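Anopheles Plasmodium-responsive Leucine-rich repeat protein 1B (Anopheles gambiae, PDB 4XGO) is a mosquito protein, here its leucine-rich repeat domain, that probably acts in the response to Plasmodium and interacts with LRIM1. Local coordinates at residues Q50-R55 with H65-V70; V134-I139 with F143-S148; L155-A160 with V180-L185. All coordinates share one frame; numbering follows the deposited sequence.

Contact 1: Q50-R55 with H65-V70; sequences QKLYMR and HVFQNV
The phenyl ring of Phe67 meets two apolar side chains, Leu52 of strand 51-53 and Met54 just after it, chiefly through CE1. At the ring edge, close to its plane, stands the terminal methyl of Met54, with CE 4.0 Å from Phe67 CE1. Leu52 approaches the same ring atom obliquely, and its CD2 lies 3.8 Å from Phe67 CE1. One face of the ring is occupied by the preceding residue of its own loop: Val66 CG1 sits over the centre, 3.6 Å above the plane. The ring thus has its chain neighbour on a face and Met54 at an edge.

The Met54 chain is extended as far as SD and then bends at chi3 (-86°), which turns CE to the ring; the two side chains each extend toward the other. In Leu52, CD2 is the branch that does the touching. No hydrogen bond joins the segments, and all three touching residues are buried. The loop is held in its turn by backbone bonds of its own, Gln68 N to His65 O at 3.2 Å and Val70 N to Phe67 O at 3.0 Å.

Leu52 also packs on Leu28 and Leu76 of the flanking strands, and Phe67 reaches Leu76 as well, while the backbone O of Met54 accepts from the side chains of Asn57 and Asn81. Inward-facing residues on and just after the strand meeting a phenylalanine from the returning loop, with asparagines bonded to the backbone beyond the strand, are characteristic of the leucine-rich repeat solenoid.

Contact 2: V134-I139 with F143-S148; sequences VDLALI and FHVNVS. With NAG (2-acetamido-2-deoxy-beta-D-glucopyranose), chain C.
Leu136 overlaps Val145 of strand 144-146 and Val147 just beyond it with the end of its side chain. Its CD1 lies 3.9 Å from Val145 CG1, where the two chains run antiparallel alongside one another, and 4.2 Å from Val147 CG1, which it meets tip to tip. Val145 CG1 is anti to its backbone N (chi1 177°), the rotation that brings this methyl beside the leucine. Val134 adds a looser touch on Val147. All four residues are buried, and the contact is wholly apolar.

Asn146, between the two valines, points the other way and carries the glycan: its ND2 is bonded to NAG C1. Two donors from Ser148 grip OD1 of this amide in its carbonyl plane. Ser148 N, 3.0 Å from Asn146 OD1, closes an Asx turn with a nearly straight bond (164°), and Ser148 OG, 2.9 Å from Asn146 OD1, uses a lone pair. Together they restrict rotation of the amide that bears the sugar; the sugar itself is also hydrogen-bonded to Asp165.

Strand 144-146 runs parallel between strands 123-125 and 163-165, with Val145 on Leu164 and Leu136 on Leu124, while Ala137 of the 3-10 turn 136-138 rests against Ala156 of strand 154-156.

Contact 3: L155-A160 with V180-L185; sequences LAIPIA and VELTIL. Unlike the reference sequence in segment 155-160: Ala156 (reference Val).
Apolar packing centres on Ile157, which sends two branches to two leucines. Its CG2 lies 4.4 Å from Leu182 CD2, and its CD1 is likewise 4.4 Å from Leu185 CD1. Extension at chi2 (178°) carries CD1 on to Leu185, while CG2, at the branch point, meets Leu182. Leu182 presents its CD2 branch to the isoleucine although its side chain leaves the backbone at an angle to the other segment. These are loose van der Waals contacts between buried groups.

Nearer the solvent, backbone and side chain meet at Ala160 and Glu181. Ala160 O lies 3.9 Å from Glu181 CB, a packing contact without a hydrogen bond. The glutamate chain starts toward this partner, then bends at chi2 (-62°) and leads its carboxylate away.

Polar links are few and indirect. A water donates to Ile159 O at 2.7 Å and makes a weak bond with Val180 N at 3.4 Å, a weak water link between Ile159 and Val180 near the exposed side. Within 180-185, Thr183 OG1 donates to Glu181 O at 2.9 Å, approaching 30° out of the carbonyl plane; this ties the threonine hydroxyl to the turn that precedes strand 184-186. Asn179 joins both segments, its ND2 donating to Pro158 O and its OD1 accepting from Leu182 N.

Ile157 follows strand 154-156, which pairs in parallel with strand 173-175, and it also packs on Leu164 of strand 163-165. Leu185 belongs to strand 184-186, next to 163-165 in the repeat array, and touches Trp197, so the contact spans successive turns of the solenoid.

In the fold
Each contact sets residues on or beside a strand of the parallel array against a loop or turn segment; in contact 3 that segment leaves strand 154-156. None has a direct hydrogen bond across it. Contacts 1 and 2 are core contacts, yet contact 1 uses an aromatic ring where contact 2 is purely aliphatic and has a glycosylated asparagine on the outward side of its strand. Contact 3 is mixed, with a buried apolar part and a more exposed edge that adds a weak water link. Contacts 2 and 3 adjoin, their centres about 9 Å apart, and touch through Leu136 and Pro158; contact 1 lies nearer the N-terminal end, with centres about 21 and 29 Å away.

Contact 1: Q50-R55 with H65-V70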
loop_
_atom_site.group_PDB
_atom_site.type_symbol
_atom_site.label_atom_id
_atom_site.label_comp_id
_atom_site.label_asym_id
_atom_site.label_seq_id
_atom_site.Cartn_x
_atom_site.Cartn_y
_atom_site.Cartn_z
ATOM N N GLN A 50 -16.905 -6.420 -23.654
ATOM C CA GLN A 50 -15.944 -5.541 -24.291
ATOM C C GLN A 50 -14.974 -4.948 -23.272
ATOM O O GLN A 50 -13.836 -4.690 -23.607
ATOM C CB GLN A 50 -16.656 -4.421 -25.007
ATOM C CG GLN A 50 -17.462 -4.918 -26.201
ATOM C CD GLN A 50 -18.235 -3.809 -26.857
ATOM O OE1 GLN A 50 -17.884 -2.638 -26.733
ATOM N NE2 GLN A 50 -19.310 -4.167 -27.550
ATOM N N LYS A 51 -15.445 -4.691 -22.053
ATOM C CA LYS A 51 -14.574 -4.174 -20.976
ATOM C C LYS A 51 -14.653 -5.084 -19.769
ATOM O O LYS A 51 -15.732 -5.312 -19.209
ATOM C CB LYS A 51 -14.961 -2.752 -20.584
ATOM C CG LYS A 51 -14.954 -1.779 -21.738
ATOM C CD LYS A 51 -15.095 -0.360 -21.213
ATOM C CE LYS A 51 -15.170 0.621 -22.364
ATOM N NZ LYS A 51 -15.414 2.002 -21.867
ATOM N N LEU A 52 -13.502 -5.617 -19.365
ATOM C CA LEU A 52 -13.444 -6.595 -18.292
ATOM C C LEU A 52 -12.574 -6.072 -17.171
ATOM O O LEU A 52 -11.379 -5.850 -17.367
ATOM C CB LEU A 52 -12.879 -7.912 -18.807
ATOM C CG LEU A 52 -12.713 -9.065 -17.829
ATOM C CD1 LEU A 52 -14.026 -9.372 -17.135
ATOM C CD2 LEU A 52 -12.157 -10.282 -18.589
ATOM N N TYR A 53 -13.191 -5.849 -16.016
ATOM C CA TYR A 53 -12.487 -5.315 -14.857
ATOM C C TYR A 53 -12.317 -6.402 -13.812
ATOM O O TYR A 53 -13.314 -6.935 -13.306
ATOM C CB TYR A 53 -13.246 -4.135 -14.255
ATOM C CG TYR A 53 -13.675 -3.042 -15.198
ATOM C CD1 TYR A 53 -12.927 -2.713 -16.316
ATOM C CD2 TYR A 53 -14.825 -2.286 -14.925
ATOM C CE1 TYR A 53 -13.292 -1.679 -17.150
ATOM C CE2 TYR A 53 -15.202 -1.233 -15.746
ATOM C CZ TYR A 53 -14.452 -0.937 -16.856
ATOM O OH TYR A 53 -14.813 0.111 -17.678
ATOM N N MET A 54 -11.058 -6.767 -13.522
ATOM C CA MET A 54 -10.741 -7.769 -12.487
ATOM C C MET A 54 -9.650 -7.266 -11.526
ATOM O O MET A 54 -8.821 -8.034 -11.009
ATOM C CB MET A 54 -10.356 -9.117 -13.136
ATOM C CG MET A 54 -11.461 -9.680 -13.995
ATOM S SD MET A 54 -11.056 -11.325 -14.643
ATOM C CE MET A 54 -10.152 -10.887 -16.092
ATOM N N ARG A 55 -9.707 -5.969 -11.251
ATOM C CA ARG A 55 -8.754 -5.304 -10.361
ATOM C C ARG A 55 -9.035 -5.690 -8.893
ATOM O O ARG A 55 -10.161 -6.038 -8.545
ATOM C CB ARG A 55 -8.917 -3.775 -10.453
ATOM C CG ARG A 55 -8.922 -3.135 -11.838
ATOM C CD ARG A 55 -9.269 -1.638 -11.729
ATOM N NE ARG A 55 -8.072 -0.887 -11.350
ATOM C CZ ARG A 55 -8.019 0.229 -10.631
ATOM N NH1 ARG A 55 -9.095 0.814 -10.136
ATOM N NH2 ARG A 55 -6.837 0.766 -10.376
ATOM N N HIS A 65 -5.740 -19.718 -22.537
ATOM C CA HIS A 65 -6.843 -19.504 -23.484
ATOM C C HIS A 65 -8.091 -18.876 -22.839
ATOM O O HIS A 65 -9.173 -18.881 -23.415
ATOM C CB HIS A 65 -7.199 -20.826 -24.188
ATOM C CG HIS A 65 -6.037 -21.472 -24.883
ATOM N ND1 HIS A 65 -5.288 -20.827 -25.844
ATOM C CD2 HIS A 65 -5.494 -22.702 -24.751
ATOM C CE1 HIS A 65 -4.347 -21.639 -26.288
ATOM N NE2 HIS A 65 -4.442 -22.778 -25.632
ATOM N N VAL A 66 -7.941 -18.295 -21.650
ATOM C CA VAL A 66 -9.096 -17.736 -20.945
ATOM C C VAL A 66 -9.828 -16.647 -21.751
ATOM O O VAL A 66 -11.048 -16.526 -21.633
ATOM C CB VAL A 66 -8.717 -17.214 -19.547
ATOM C CG1 VAL A 66 -7.824 -15.980 -19.655
ATOM C CG2 VAL A 66 -9.958 -16.913 -18.711
ATOM N N PHE A 67 -9.105 -15.891 -22.584
ATOM C CA PHE A 67 -9.711 -14.780 -23.327
ATOM C C PHE A 67 -10.192 -15.123 -24.743
ATOM O O PHE A 67 -10.726 -14.257 -25.453
ATOM C CB PHE A 67 -8.791 -13.541 -23.333
ATOM C CG PHE A 67 -8.452 -13.028 -21.951
ATOM C CD1 PHE A 67 -9.452 -12.825 -20.995
ATOM C CD2 PHE A 67 -7.130 -12.763 -21.590
ATOM C CE1 PHE A 67 -9.143 -12.382 -19.716
ATOM C CE2 PHE A 67 -6.820 -12.315 -20.313
ATOM C CZ PHE A 67 -7.824 -12.109 -19.375
ATOM N N GLN A 68 -10.038 -16.383 -25.149
ATOM C CA GLN A 68 -10.616 -16.841 -26.408
ATOM C C GLN A 68 -12.129 -16.634 -26.439
ATOM O O GLN A 68 -12.699 -16.390 -27.501
ATOM C CB GLN A 68 -10.313 -18.312 -26.631
ATOM C CG GLN A 68 -8.853 -18.593 -26.829
ATOM C CD GLN A 68 -8.646 -19.882 -27.591
ATOM O OE1 GLN A 68 -9.190 -20.921 -27.221
ATOM N NE2 GLN A 68 -7.894 -19.812 -28.676
ATOM N N ASN A 69 -12.769 -16.710 -25.275
ATOM C CA ASN A 69 -14.209 -16.509 -25.171
ATOM C C ASN A 69 -14.660 -15.054 -25.186
ATOM O O ASN A 69 -15.870 -14.795 -25.247
ATOM C CB ASN A 69 -14.743 -17.171 -23.900
ATOM C CG ASN A 69 -14.792 -18.684 -24.003
ATOM O OD1 ASN A 69 -15.247 -19.237 -25.012
ATOM N ND2 ASN A 69 -14.349 -19.365 -22.947
ATOM N N VAL A 70 -13.712 -14.107 -25.129
ATOM C CA VAL A 70 -14.061 -12.684 -25.167
ATOM C C VAL A 70 -13.370 -11.940 -26.329
ATOM O O VAL A 70 -12.571 -11.014 -26.116
ATOM C CB VAL A 70 -13.843 -11.991 -23.791
ATOM C CG1 VAL A 70 -14.864 -12.489 -22.779
ATOM C CG2 VAL A 70 -12.432 -12.208 -23.250
#

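Contact 2: V134-I139 with F143-S148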
loop_
_atom_site.group_PDB
_atom_site.type_symbol
_atom_site.label_atom_id
_atom_site.label_comp_id
_atom_site.label_asym_id
_atom_site.label_seq_id
_atom_site.Cartn_x
_atom_site.Cartn_y
_atom_site.Cartn_z
ATOM N N VAL A 134 10.734 -5.766 -20.957
ATOM C CA VAL A 134 9.567 -5.530 -21.777
ATOM C C VAL A 134 10.001 -4.713 -22.995
ATOM O O VAL A 134 10.493 -3.590 -22.845
ATOM C CB VAL A 134 8.403 -4.850 -21.021
ATOM C CG1 VAL A 134 8.832 -3.554 -20.352
ATOM C CG2 VAL A 134 7.237 -4.632 -21.976
ATOM N N ASP A 135 9.847 -5.288 -24.184
ATOM C CA ASP A 135 10.230 -4.590 -25.419
ATOM C C ASP A 135 9.036 -3.824 -25.974
ATOM O O ASP A 135 8.273 -4.334 -26.812
ATOM C CB ASP A 135 10.789 -5.554 -26.478
ATOM C CG ASP A 135 11.361 -4.815 -27.692
ATOM O OD1 ASP A 135 11.113 -3.601 -27.830
ATOM O OD2 ASP A 135 12.077 -5.442 -28.513
ATOM N N LEU A 136 8.868 -2.594 -25.484
ATOM C CA LEU A 136 7.751 -1.748 -25.892
ATOM C C LEU A 136 7.842 -1.343 -27.358
ATOM O O LEU A 136 6.826 -1.072 -27.992
ATOM C CB LEU A 136 7.686 -0.477 -25.022
ATOM C CG LEU A 136 7.561 -0.676 -23.515
ATOM C CD1 LEU A 136 7.895 0.626 -22.773
ATOM C CD2 LEU A 136 6.163 -1.185 -23.176
ATOM N N ALA A 137 9.063 -1.324 -27.890
ATOM C CA ALA A 137 9.318 -0.878 -29.264
ATOM C C ALA A 137 8.683 -1.786 -30.315
ATOM O O ALA A 137 8.483 -1.381 -31.452
ATOM C CB ALA A 137 10.818 -0.755 -29.503
ATOM N N LEU A 138 8.347 -3.006 -29.919
ATOM C CA LEU A 138 7.588 -3.925 -30.757
ATOM C C LEU A 138 6.126 -3.550 -30.957
ATOM O O LEU A 138 5.465 -4.126 -31.823
ATOM C CB LEU A 138 7.634 -5.326 -30.147
ATOM C CG LEU A 138 8.946 -6.056 -30.372
ATOM C CD1 LEU A 138 8.956 -7.368 -29.594
ATOM C CD2 LEU A 138 9.161 -6.292 -31.868
ATOM N N ILE A 139 5.612 -2.604 -30.170
ATOM C CA ILE A 139 4.196 -2.285 -30.147
ATOM C C ILE A 139 3.979 -0.845 -30.645
ATOM O O ILE A 139 3.786 0.080 -29.837
ATOM C CB ILE A 139 3.651 -2.449 -28.712
ATOM C CG1 ILE A 139 4.194 -3.728 -28.052
ATOM C CG2 ILE A 139 2.125 -2.416 -28.687
ATOM C CD1 ILE A 139 4.084 -3.706 -26.547
ATOM N N PHE A 143 0.410 4.716 -27.432
ATOM C CA PHE A 143 0.232 6.157 -27.352
ATOM C C PHE A 143 0.602 6.646 -25.943
ATOM O O PHE A 143 1.245 7.689 -25.800
ATOM C CB PHE A 143 -1.224 6.496 -27.684
ATOM C CG PHE A 143 -1.533 7.966 -27.675
ATOM C CD1 PHE A 143 -0.997 8.809 -28.636
ATOM C CD2 PHE A 143 -2.407 8.495 -26.732
ATOM C CE1 PHE A 143 -1.275 10.164 -28.618
ATOM C CE2 PHE A 143 -2.698 9.850 -26.714
ATOM C CZ PHE A 143 -2.136 10.679 -27.668
ATOM N N HIS A 144 0.135 5.927 -24.915
ATOM C CA HIS A 144 0.399 6.288 -23.509
ATOM C C HIS A 144 0.896 5.038 -22.810
ATOM O O HIS A 144 0.217 4.008 -22.844
ATOM C CB HIS A 144 -0.875 6.744 -22.798
ATOM C CG HIS A 144 -1.231 8.170 -23.027
ATOM N ND1 HIS A 144 -2.166 8.819 -22.255
ATOM C CD2 HIS A 144 -0.767 9.085 -23.909
ATOM C CE1 HIS A 144 -2.279 10.069 -22.668
ATOM N NE2 HIS A 144 -1.441 10.252 -23.674
ATOM N N VAL A 145 2.080 5.113 -22.196
ATOM C CA VAL A 145 2.685 3.969 -21.576
ATOM C C VAL A 145 3.240 4.321 -20.186
ATOM O O VAL A 145 3.889 5.352 -20.018
ATOM C CB VAL A 145 3.847 3.438 -22.435
ATOM C CG1 VAL A 145 4.511 2.287 -21.717
ATOM C CG2 VAL A 145 3.340 2.989 -23.810
ATOM N N ASN A 146 3.012 3.450 -19.210
ATOM C CA ASN A 146 3.563 3.642 -17.884
ATOM C C ASN A 146 4.193 2.347 -17.433
ATOM O O ASN A 146 3.488 1.339 -17.240
ATOM C CB ASN A 146 2.457 4.106 -16.929
ATOM C CG ASN A 146 2.985 4.616 -15.611
ATOM O OD1 ASN A 146 4.107 4.284 -15.179
ATOM N ND2 ASN A 146 2.169 5.462 -14.972
ATOM N N VAL A 147 5.525 2.364 -17.286
ATOM C CA VAL A 147 6.275 1.248 -16.760
ATOM C C VAL A 147 7.084 1.659 -15.518
ATOM O O VAL A 147 8.099 1.042 -15.206
ATOM C CB VAL A 147 7.201 0.579 -17.815
ATOM C CG1 VAL A 147 6.376 -0.068 -18.922
ATOM C CG2 VAL A 147 8.215 1.567 -18.411
ATOM N N SER A 148 6.588 2.657 -14.785
ATOM C CA SER A 148 7.288 3.155 -13.609
ATOM C C SER A 148 7.311 2.105 -12.503
ATOM O O SER A 148 6.477 1.227 -12.482
ATOM C CB SER A 148 6.662 4.455 -13.089
ATOM O OG SER A 148 5.342 4.264 -12.581
HETATM C C1 NAG C . 2.505 6.048 -13.693
HETATM C C2 NAG C . 1.832 7.408 -13.513
HETATM C C3 NAG C . 2.109 7.948 -12.106
HETATM C C4 NAG C . 1.691 6.942 -11.045
HETATM C C5 NAG C . 2.262 5.563 -11.394
HETATM C C6 NAG C . 1.689 4.513 -10.439
HETATM C C7 NAG C . 1.703 9.277 -15.067
HETATM C C8 NAG C . 2.424 10.249 -15.945
HETATM N N2 NAG C . 2.408 8.364 -14.416
HETATM O O3 NAG C . 1.478 9.202 -11.907
HETATM O O4 NAG C . 2.279 7.290 -9.785
HETATM O O5 NAG C . 1.957 5.183 -12.728
HETATM O O6 NAG C . 2.766 4.182 -9.583
HETATM O O7 NAG C . 0.485 9.343 -14.974
#

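Contact 3: L155-A160 with V180-L185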
loop_
_atom_site.group_PDB
_atom_site.type_symbol
_atom_site.label_atom_id
_atom_site.label_comp_id
_atom_site.label_asym_id
_atom_site.label_seq_id
_atom_site.Cartn_x
_atom_site.Cartn_y
_atom_site.Cartn_z
ATOM N N LEU A 155 15.558 0.754 -21.920
ATOM C CA LEU A 155 14.229 1.234 -22.314
ATOM C C LEU A 155 14.165 1.380 -23.823
ATOM O O LEU A 155 14.800 2.269 -24.390
ATOM C CB LEU A 155 13.922 2.570 -21.633
ATOM C CG LEU A 155 12.562 3.196 -21.956
ATOM C CD1 LEU A 155 11.438 2.326 -21.393
ATOM C CD2 LEU A 155 12.485 4.606 -21.411
ATOM N N ALA A 156 13.401 0.502 -24.471
ATOM C CA ALA A 156 13.119 0.639 -25.883
ATOM C C ALA A 156 11.839 1.449 -26.047
ATOM O O ALA A 156 10.785 1.037 -25.605
ATOM C CB ALA A 156 12.975 -0.730 -26.533
ATOM N N ILE A 157 11.945 2.614 -26.659
ATOM C CA ILE A 157 10.794 3.498 -26.811
ATOM C C ILE A 157 10.168 3.251 -28.180
ATOM O O ILE A 157 10.865 3.323 -29.195
ATOM C CB ILE A 157 11.209 4.974 -26.639
ATOM C CG1 ILE A 157 11.738 5.189 -25.211
ATOM C CG2 ILE A 157 10.024 5.902 -26.904
ATOM C CD1 ILE A 157 12.223 6.575 -24.915
ATOM N N PRO A 158 8.852 2.962 -28.220
ATOM C CA PRO A 158 8.206 2.754 -29.524
ATOM C C PRO A 158 8.124 4.044 -30.367
ATOM O O PRO A 158 8.388 5.151 -29.876
ATOM C CB PRO A 158 6.809 2.219 -29.157
ATOM C CG PRO A 158 6.582 2.651 -27.762
ATOM C CD PRO A 158 7.925 2.736 -27.093
ATOM N N ILE A 159 7.753 3.874 -31.623
ATOM C CA ILE A 159 7.945 4.905 -32.643
ATOM C C ILE A 159 7.009 6.107 -32.519
ATOM O O ILE A 159 7.325 7.188 -33.009
ATOM C CB ILE A 159 7.826 4.281 -34.056
ATOM C CG1 ILE A 159 8.485 5.185 -35.106
ATOM C CG2 ILE A 159 6.374 3.948 -34.397
ATOM C CD1 ILE A 159 8.796 4.453 -36.384
ATOM N N ALA A 160 5.856 5.919 -31.892
ATOM C CA ALA A 160 4.829 6.972 -31.861
ATOM C C ALA A 160 4.162 7.187 -30.508
ATOM O O ALA A 160 3.109 7.812 -30.438
ATOM C CB ALA A 160 3.769 6.678 -32.915
ATOM N N VAL A 180 8.884 11.476 -33.320
ATOM C CA VAL A 180 8.591 12.916 -33.295
ATOM C C VAL A 180 7.325 13.250 -32.513
ATOM O O VAL A 180 7.044 14.418 -32.273
ATOM C CB VAL A 180 8.479 13.507 -34.730
ATOM C CG1 VAL A 180 9.620 13.000 -35.598
ATOM C CG2 VAL A 180 7.133 13.192 -35.375
ATOM N N GLU A 181 6.563 12.229 -32.120
ATOM C CA GLU A 181 5.329 12.431 -31.372
ATOM C C GLU A 181 5.523 12.516 -29.863
ATOM O O GLU A 181 4.661 13.060 -29.173
ATOM C CB GLU A 181 4.333 11.309 -31.672
ATOM C CG GLU A 181 3.861 11.287 -33.121
ATOM C CD GLU A 181 3.135 12.558 -33.507
ATOM O OE1 GLU A 181 3.397 13.077 -34.615
ATOM O OE2 GLU A 181 2.309 13.043 -32.693
ATOM N N LEU A 182 6.619 11.951 -29.362
ATOM C CA LEU A 182 6.867 11.895 -27.911
ATOM C C LEU A 182 6.962 13.303 -27.319
ATOM O O LEU A 182 7.833 14.093 -27.694
ATOM C CB LEU A 182 8.136 11.115 -27.602
ATOM C CG LEU A 182 8.492 10.910 -26.125
ATOM C CD1 LEU A 182 7.369 10.202 -25.380
ATOM C CD2 LEU A 182 9.801 10.143 -25.951
ATOM N N THR A 183 6.071 13.569 -26.373
ATOM C CA THR A 183 5.814 14.901 -25.824
ATOM C C THR A 183 6.219 14.979 -24.353
ATOM O O THR A 183 6.828 15.958 -23.928
ATOM C CB THR A 183 4.303 15.234 -25.995
ATOM O OG1 THR A 183 3.999 15.313 -27.401
ATOM C CG2 THR A 183 3.916 16.536 -25.343
ATOM N N ILE A 184 5.853 13.964 -23.574
ATOM C CA ILE A 184 6.144 13.931 -22.150
ATOM C C ILE A 184 6.936 12.665 -21.862
ATOM O O ILE A 184 6.457 11.572 -22.135
ATOM C CB ILE A 184 4.839 13.932 -21.336
ATOM C CG1 ILE A 184 4.041 15.219 -21.615
ATOM C CG2 ILE A 184 5.132 13.811 -19.856
ATOM C CD1 ILE A 184 2.674 15.245 -20.964
ATOM N N LEU A 185 8.135 12.831 -21.307
ATOM C CA LEU A 185 9.009 11.715 -20.952
ATOM C C LEU A 185 9.468 11.847 -19.493
ATOM O O LEU A 185 10.195 12.805 -19.124
ATOM C CB LEU A 185 10.226 11.674 -21.864
ATOM C CG LEU A 185 11.234 10.543 -21.674
ATOM C CD1 LEU A 185 10.566 9.192 -21.803
ATOM C CD2 LEU A 185 12.364 10.707 -22.687
HETATM O O HOH W 1 6.607 9.279 -34.538
#